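Local coordinates for protein phenolic acid decarboxylase (Sedimentibacter hydroxybenzoicus, PDB 7AE5) that catalyses the reversible, non-oxidative decarboxylation of 4-hydroxybenzoate and 3,4-dihydroxybenzoate as a UbiD-family enzyme using prenylated FMN and manganese, at residues R371-P376 with K437-A442; V353-K358 with K366-R371. All coordinates share one frame; numbering follows the deposited sequence.

Along the chain from the N terminus, the strand ending at 353-358 runs into a short connection, and the helix at 366-371 folds back on it. This is interaction 2, which closes a loop of seven residues. Interaction 1 opens as that helix ends and closes 60 residues later at strand 434-441, after two further helices and two further strands. The two loops share Arg371 and follow in series, neither nested nor crossed, with centres about 6 Å apart. Together they seat helix 364-372 on the C-terminal domain's mixed sheet, and they meet where Ile439 CG2 lies 3.6 Å from Ala369 CB. Phe370 meets Phe370 of a second subunit, the ring planes nearly parallel.

Interaction 1 (R371-P376 with K437-A442); sequences RLLSTP and KMIIDA. With RB (rubidium ion), chain Q.
Leu373 and Lys437 make the nearest backbone approach, with CA atoms 8.8 Å apart, so side chains must bridge the gap between the end of helix 364-372 and strand 434-441 in this helix-on-sheet packing of the UbiD C-terminal domain. Leu373 points at the strand and divides its two methyls. Leu373 CD1 lies against the tip of Ile439, 3.6 Å from Ile439 CD1, and Ile439 CG1 is next at 3.8 Å. Leu373 CD2 rests on the aliphatic part of the lysine, 4.0 Å from Lys437 CD, the two side chains running past each other in opposite directions. The lysine chain bends at chi2 (-70°), laying its methylenes beside Leu373 while NZ goes on to bond Ser382 O, Met379 O and Pro421 O. The fork of Leu373 thus touches carbon on both prongs although one neighbour is charged. Where the helix ends, a type I turn runs from Leu372 to Thr375. Leu372 O accepts from both Thr375 N, at 3.1 Å, and Thr375 OG1, which also caps Gly378 N of the next helix. The hydroxyl bond is short: Thr375 OG1 reaches Leu372 O at 2.6 Å on a lone pair in the carbonyl plane, with a C=O...O angle of 141°.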
ATOM      1  N   ARG C 371      -1.015  12.277  18.862  1.00 40.54           N
ATOM      2  CA  ARG C 371      -0.503  13.057  19.982  1.00 40.16           C
ATOM      3  C   ARG C 371       0.621  12.317  20.696  1.00 38.83           C
ATOM      4  O   ARG C 371       1.661  12.906  21.014  1.00 38.64           O
ATOM      5  CB  ARG C 371      -1.634  13.395  20.955  1.00 40.69           C
ATOM      6  CG  ARG C 371      -1.258  14.461  21.971  1.00 40.65           C
ATOM      7  CD  ARG C 371      -0.622  15.664  21.291  1.00 41.22           C
ATOM      8  NE  ARG C 371      -0.941  16.920  21.958  1.00 41.87           N
ATOM      9  CZ  ARG C 371      -1.231  18.056  21.335  1.00 42.88           C
ATOM     10  NH1 ARG C 371      -1.303  18.123  20.014  1.00 43.44           N
ATOM     11  NH2 ARG C 371      -1.451  19.152  22.052  1.00 43.34           N
ATOM     12  N   LEU C 372       0.434  11.018  20.946  1.00 34.65           N
ATOM     13  CA  LEU C 372       1.493  10.229  21.569  1.00 33.57           C
ATOM     14  C   LEU C 372       2.745  10.223  20.706  1.00 33.57           C
ATOM     15  O   LEU C 372       3.859  10.427  21.202  1.00 33.38           O
ATOM     16  CB  LEU C 372       1.021   8.798  21.812  1.00 32.88           C
ATOM     17  CG  LEU C 372       2.140   7.951  22.424  1.00 32.11           C
ATOM     18  CD1 LEU C 372       1.975   7.836  23.935  1.00 31.83           C
ATOM     19  CD2 LEU C 372       2.225   6.581  21.770  1.00 31.75           C
ATOM     20  N   LEU C 373       2.578   9.989  19.405  1.00 31.51           N
ATOM     21  CA  LEU C 373       3.706  10.010  18.486  1.00 31.80           C
ATOM     22  C   LEU C 373       4.292  11.404  18.308  1.00 32.54           C
ATOM     23  O   LEU C 373       5.224  11.563  17.513  1.00 32.96           O
ATOM     24  CB  LEU C 373       3.288   9.441  17.130  1.00 32.29           C
ATOM     25  CG  LEU C 373       2.866   7.970  17.151  1.00 31.64           C
ATOM     26  CD1 LEU C 373       2.217   7.568  15.838  1.00 32.34           C
ATOM     27  CD2 LEU C 373       4.056   7.078  17.458  1.00 31.15           C
ATOM     28  N   SER C 374       3.783  12.412  19.018  1.00 35.46           N
ATOM     29  CA  SER C 374       4.381  13.740  18.992  1.00 36.11           C
ATOM     30  C   SER C 374       4.868  14.202  20.364  1.00 35.75           C
ATOM     31  O   SER C 374       5.160  15.391  20.536  1.00 36.32           O
ATOM     32  CB  SER C 374       3.407  14.762  18.394  1.00 37.10           C
ATOM     33  OG  SER C 374       2.082  14.575  18.859  1.00 37.15           O
ATOM     34  N   THR C 375       4.960  13.300  21.344  1.00 38.37           N
ATOM     35  CA  THR C 375       5.527  13.625  22.645  1.00 38.13           C
ATOM     36  C   THR C 375       7.037  13.418  22.630  1.00 38.09           C
ATOM     37  O   THR C 375       7.567  12.726  21.756  1.00 38.08           O
ATOM     38  CB  THR C 375       4.887  12.757  23.725  1.00 37.43           C
ATOM     39  OG1 THR C 375       4.944  11.382  23.326  1.00 36.86           O
ATOM     40  CG2 THR C 375       3.435  13.158  23.928  1.00 37.73           C
ATOM     41  N   PRO C 376       7.768  14.018  23.579  1.00 39.70           N
ATOM     42  CA  PRO C 376       9.231  13.830  23.598  1.00 39.86           C
ATOM     43  C   PRO C 376       9.672  12.376  23.610  1.00 39.37           C
ATOM     44  O   PRO C 376      10.658  12.029  22.948  1.00 39.69           O
ATOM     45  CB  PRO C 376       9.647  14.557  24.883  1.00 40.01           C
ATOM     46  CG  PRO C 376       8.644  15.642  25.023  1.00 40.32           C
ATOM     47  CD  PRO C 376       7.339  15.062  24.528  1.00 39.96           C
ATOM     48  N   LYS C 437       6.112   3.527  11.749  1.00 39.34           N
ATOM     49  CA  LYS C 437       5.163   3.433  12.848  1.00 39.92           C
ATOM     50  C   LYS C 437       3.942   2.616  12.448  1.00 35.72           C
ATOM     51  O   LYS C 437       3.556   2.564  11.275  1.00 30.40           O
ATOM     52  CB  LYS C 437       4.721   4.826  13.298  1.00 36.17           C
ATOM     53  CG  LYS C 437       5.858   5.773  13.643  1.00 38.72           C
ATOM     54  CD  LYS C 437       6.570   5.368  14.919  1.00 45.55           C
ATOM     55  CE  LYS C 437       7.480   6.482  15.416  1.00 45.49           C
ATOM     56  NZ  LYS C 437       8.232   6.088  16.639  1.00 48.52           N
ATOM     57  N   MET C 438       3.327   1.979  13.443  1.00 43.17           N
ATOM     58  CA  MET C 438       2.095   1.225  13.252  1.00 39.95           C
ATOM     59  C   MET C 438       1.064   1.701  14.262  1.00 39.17           C
ATOM     60  O   MET C 438       1.258   1.549  15.473  1.00 43.31           O
ATOM     61  CB  MET C 438       2.327  -0.283  13.389  1.00 43.07           C
ATOM     62  CG  MET C 438       1.190  -1.112  12.812  1.00 38.82           C
ATOM     63  SD  MET C 438       1.311  -2.893  13.078  1.00 40.99           S
ATOM     64  CE  MET C 438       2.750  -3.006  14.131  1.00 47.61           C
ATOM     65  N   ILE C 439      -0.023   2.279  13.762  1.00 33.68           N
ATOM     66  CA  ILE C 439      -1.149   2.713  14.580  1.00 32.21           C
ATOM     67  C   ILE C 439      -2.300   1.748  14.345  1.00 31.45           C
ATOM     68  O   ILE C 439      -2.660   1.472  13.195  1.00 28.77           O
ATOM     69  CB  ILE C 439      -1.569   4.155  14.245  1.00 28.00           C
ATOM     70  CG1 ILE C 439      -0.400   5.120  14.443  1.00 28.53           C
ATOM     71  CG2 ILE C 439      -2.761   4.575  15.086  1.00 27.03           C
ATOM     72  CD1 ILE C 439      -0.705   6.526  13.972  1.00 24.86           C
ATOM     73  N   ILE C 440      -2.876   1.237  15.429  1.00 31.11           N
ATOM     74  CA  ILE C 440      -3.984   0.290  15.362  1.00 31.00           C
ATOM     75  C   ILE C 440      -5.163   0.895  16.108  1.00 29.70           C
ATOM     76  O   ILE C 440      -5.081   1.135  17.319  1.00 31.20           O
ATOM     77  CB  ILE C 440      -3.605  -1.079  15.949  1.00 35.26           C
ATOM     78  CG1 ILE C 440      -2.399  -1.660  15.211  1.00 36.55           C
ATOM     79  CG2 ILE C 440      -4.779  -2.040  15.867  1.00 34.60           C
ATOM     80  CD1 ILE C 440      -1.905  -2.960  15.793  1.00 40.86           C
ATOM     81  N   ASP C 441      -6.259   1.138  15.390  1.00 42.39           N
ATOM     82  CA  ASP C 441      -7.455   1.744  15.971  1.00 41.97           C
ATOM     83  C   ASP C 441      -8.444   0.637  16.337  1.00 43.74           C
ATOM     84  O   ASP C 441      -9.391   0.328  15.605  1.00 43.43           O
ATOM     85  CB  ASP C 441      -8.060   2.765  15.006  1.00 39.87           C
ATOM     86  CG  ASP C 441      -9.395   3.305  15.486  1.00 40.87           C
ATOM     87  OD1 ASP C 441      -9.650   3.260  16.708  1.00 42.27           O
ATOM     88  OD2 ASP C 441     -10.185   3.785  14.645  1.00 40.82           O
ATOM     89  N   ALA C 442      -8.221   0.050  17.520  1.00 34.99           N
ATOM     90  CA  ALA C 442      -9.084  -0.986  18.078  1.00 36.92           C
ATOM     91  C   ALA C 442     -10.301  -0.412  18.793  1.00 37.03           C
ATOM     92  O   ALA C 442     -10.796  -1.022  19.750  1.00 38.83           O
ATOM     93  CB  ALA C 442      -8.289  -1.884  19.027  1.00 39.84           C
TER
HETATM   94 RB    RB Q 501     -11.745   0.449  14.927  1.00 48.64          RB
HETATM   95  O   HOH W   1     -12.499   2.728  14.424  1.00 33.84           O

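Interaction 2 (V353-K358 with K366-R371); sequences VIISTK and KGVAFR
Val368 faces Ile355 and Thr357, on one side of strand 352-357, and CA distances of 8.0 Å for Ile355-Ala369 and 8.1 Å for Thr357-Val368 place the helix over the strand. This helix forms the main part of the connection in a beta-alpha-beta crossover; the chain passes through the short helix 378-381 to strand 384-388, the parallel neighbour of 352-357. From CB, which is directed at the strand, the two methyls of Val368 part. Val368 CG1, anti to the backbone N (chi1 169°), meets Ile355 CG2 at 3.8 Å and Ile355 CD1 at 4.0 Å. The other methyl, Val368 CG2, ends 4.1 Å from Thr357 OG1, the two side chains passing in opposite directions. Ile355 also packs on Val385 of strand 384-388, which in turn touches Ala369. Two carbonyls lie near the Thr357 hydroxyl: Lys358 O, next in the chain, and Glu339 O, just before the neighbouring strand 340-347, the latter by a weak hydrogen bond. Whichever takes the proton, Val368 CG2 offers no polar partner, and its approach is van der Waals packing. With methyl-to-methyl packing at Ile355, a methyl beside a hydroxyl oxygen at Thr357, and no directional bond between strand and helix, the spacing here probably rests on the shapes of the branched side chains.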
ATOM      1  N   VAL C 353       2.756   0.647  22.971  1.00 29.80           N
ATOM      2  CA  VAL C 353       1.890   1.518  23.761  1.00 29.48           C
ATOM      3  C   VAL C 353       0.438   1.150  23.489  1.00 29.44           C
ATOM      4  O   VAL C 353       0.043   0.973  22.333  1.00 29.48           O
ATOM      5  CB  VAL C 353       2.129   3.009  23.445  1.00 29.54           C
ATOM      6  CG1 VAL C 353       1.231   3.889  24.302  1.00 29.52           C
ATOM      7  CG2 VAL C 353       3.588   3.377  23.659  1.00 29.88           C
ATOM      8  N   ILE C 354      -0.354   1.040  24.552  1.00 25.87           N
ATOM      9  CA  ILE C 354      -1.793   0.830  24.455  1.00 26.36           C
ATOM     10  C   ILE C 354      -2.480   1.959  25.207  1.00 26.75           C
ATOM     11  O   ILE C 354      -2.255   2.137  26.411  1.00 26.58           O
ATOM     12  CB  ILE C 354      -2.217  -0.539  25.013  1.00 26.61           C
ATOM     13  CG1 ILE C 354      -1.274  -1.632  24.511  1.00 26.53           C
ATOM     14  CG2 ILE C 354      -3.656  -0.849  24.627  1.00 27.34           C
ATOM     15  CD1 ILE C 354      -1.561  -2.986  25.090  1.00 27.03           C
ATOM     16  N   ILE C 355      -3.312   2.721  24.501  1.00 34.37           N
ATOM     17  CA  ILE C 355      -4.041   3.847  25.074  1.00 35.18           C
ATOM     18  C   ILE C 355      -5.522   3.505  25.095  1.00 36.31           C
ATOM     19  O   ILE C 355      -6.093   3.124  24.066  1.00 36.95           O
ATOM     20  CB  ILE C 355      -3.808   5.143  24.279  1.00 35.50           C
ATOM     21  CG1 ILE C 355      -2.316   5.434  24.134  1.00 34.43           C
ATOM     22  CG2 ILE C 355      -4.523   6.313  24.943  1.00 36.54           C
ATOM     23  CD1 ILE C 355      -1.992   6.311  22.942  1.00 34.66           C
ATOM     24  N   SER C 356      -6.144   3.644  26.260  1.00 32.95           N
ATOM     25  CA  SER C 356      -7.595   3.604  26.371  1.00 33.76           C
ATOM     26  C   SER C 356      -8.124   5.028  26.414  1.00 34.78           C
ATOM     27  O   SER C 356      -7.579   5.884  27.117  1.00 34.57           O
ATOM     28  CB  SER C 356      -8.047   2.833  27.614  1.00 33.29           C
ATOM     29  OG  SER C 356      -7.752   3.542  28.804  1.00 33.11           O
ATOM     30  N   THR C 357      -9.182   5.282  25.654  1.00 31.90           N
ATOM     31  CA  THR C 357      -9.710   6.631  25.569  1.00 33.07           C
ATOM     32  C   THR C 357     -11.189   6.573  25.224  1.00 33.93           C
ATOM     33  O   THR C 357     -11.682   5.589  24.666  1.00 33.66           O
ATOM     34  CB  THR C 357      -8.954   7.459  24.525  1.00 33.75           C
ATOM     35  OG1 THR C 357      -9.400   8.821  24.572  1.00 34.76           O
ATOM     36  CG2 THR C 357      -9.196   6.895  23.135  1.00 34.35           C
ATOM     37  N   LYS C 358     -11.890   7.644  25.580  1.00 50.60           N
ATOM     38  CA  LYS C 358     -13.215   7.891  25.036  1.00 51.68           C
ATOM     39  C   LYS C 358     -13.061   8.562  23.678  1.00 52.76           C
ATOM     40  O   LYS C 358     -12.250   9.480  23.519  1.00 53.11           O
ATOM     41  CB  LYS C 358     -14.033   8.767  25.983  1.00 52.18           C
ATOM     42  CG  LYS C 358     -15.530   8.728  25.721  1.00 53.04           C
ATOM     43  CD  LYS C 358     -16.059  10.081  25.272  1.00 54.25           C
ATOM     44  CE  LYS C 358     -17.560  10.024  25.028  1.00 55.15           C
ATOM     45  NZ  LYS C 358     -18.311   9.696  26.271  1.00 54.93           N
ATOM     46  N   LYS C 366      -7.230   7.795  16.263  1.00 39.92           N
ATOM     47  CA  LYS C 366      -5.961   8.018  15.581  1.00 39.14           C
ATOM     48  C   LYS C 366      -5.375   9.377  15.937  1.00 39.25           C
ATOM     49  O   LYS C 366      -4.150   9.541  15.941  1.00 37.91           O
ATOM     50  CB  LYS C 366      -6.142   7.882  14.070  1.00 40.58           C
ATOM     51  CG  LYS C 366      -6.568   6.488  13.646  1.00 40.00           C
ATOM     52  CD  LYS C 366      -6.104   6.148  12.245  1.00 40.57           C
ATOM     53  CE  LYS C 366      -6.409   4.691  11.922  1.00 38.85           C
ATOM     54  NZ  LYS C 366      -6.385   4.408  10.457  1.00 38.48           N
ATOM     55  N   GLY C 367      -6.227  10.354  16.242  1.00 35.03           N
ATOM     56  CA  GLY C 367      -5.719  11.621  16.738  1.00 34.64           C
ATOM     57  C   GLY C 367      -4.987  11.465  18.056  1.00 32.89           C
ATOM     58  O   GLY C 367      -3.944  12.087  18.276  1.00 31.94           O
ATOM     59  N   VAL C 368      -5.519  10.624  18.946  1.00 38.39           N
ATOM     60  CA  VAL C 368      -4.847  10.353  20.214  1.00 36.72           C
ATOM     61  C   VAL C 368      -3.485   9.721  19.967  1.00 34.89           C
ATOM     62  O   VAL C 368      -2.498  10.052  20.636  1.00 33.93           O
ATOM     63  CB  VAL C 368      -5.733   9.463  21.106  1.00 36.88           C
ATOM     64  CG1 VAL C 368      -4.946   8.952  22.301  1.00 35.11           C
ATOM     65  CG2 VAL C 368      -6.963  10.229  21.560  1.00 38.64           C
ATOM     66  N   ALA C 369      -3.409   8.803  18.999  1.00 29.96           N
ATOM     67  CA  ALA C 369      -2.127   8.202  18.651  1.00 28.59           C
ATOM     68  C   ALA C 369      -1.171   9.237  18.073  1.00 29.01           C
ATOM     69  O   ALA C 369       0.022   9.241  18.401  1.00 28.16           O
ATOM     70  CB  ALA C 369      -2.337   7.055  17.664  1.00 28.44           C
ATOM     71  N   PHE C 370      -1.677  10.123  17.206  1.00 33.84           N
ATOM     72  CA  PHE C 370      -0.847  11.202  16.677  1.00 34.28           C
ATOM     73  C   PHE C 370      -0.243  12.034  17.801  1.00 33.72           C
ATOM     74  O   PHE C 370       0.915  12.459  17.716  1.00 33.43           O
ATOM     75  CB  PHE C 370      -1.663  12.102  15.746  1.00 35.91           C
ATOM     76  CG  PHE C 370      -2.070  11.446  14.455  1.00 36.72           C
ATOM     77  CD1 PHE C 370      -1.329  10.405  13.922  1.00 36.09           C
ATOM     78  CD2 PHE C 370      -3.187  11.888  13.765  1.00 38.20           C
ATOM     79  CE1 PHE C 370      -1.701   9.808  12.731  1.00 36.83           C
ATOM     80  CE2 PHE C 370      -3.567  11.297  12.574  1.00 38.89           C
ATOM     81  CZ  PHE C 370      -2.821  10.255  12.055  1.00 38.12           C
ATOM     82  N   ARG C 371      -1.015  12.277  18.862  1.00 40.54           N
ATOM     83  CA  ARG C 371      -0.503  13.057  19.982  1.00 40.16           C
ATOM     84  C   ARG C 371       0.621  12.317  20.696  1.00 38.83           C
ATOM     85  O   ARG C 371       1.661  12.906  21.014  1.00 38.64           O
ATOM     86  CB  ARG C 371      -1.634  13.395  20.955  1.00 40.69           C
ATOM     87  CG  ARG C 371      -1.258  14.461  21.971  1.00 40.65           C
ATOM     88  CD  ARG C 371      -0.622  15.664  21.291  1.00 41.22           C
ATOM     89  NE  ARG C 371      -0.941  16.920  21.958  1.00 41.87           N
ATOM     90  CZ  ARG C 371      -1.231  18.056  21.335  1.00 42.88           C
ATOM     91  NH1 ARG C 371      -1.303  18.123  20.014  1.00 43.44           N
ATOM     92  NH2 ARG C 371      -1.451  19.152  22.052  1.00 43.34           N
TER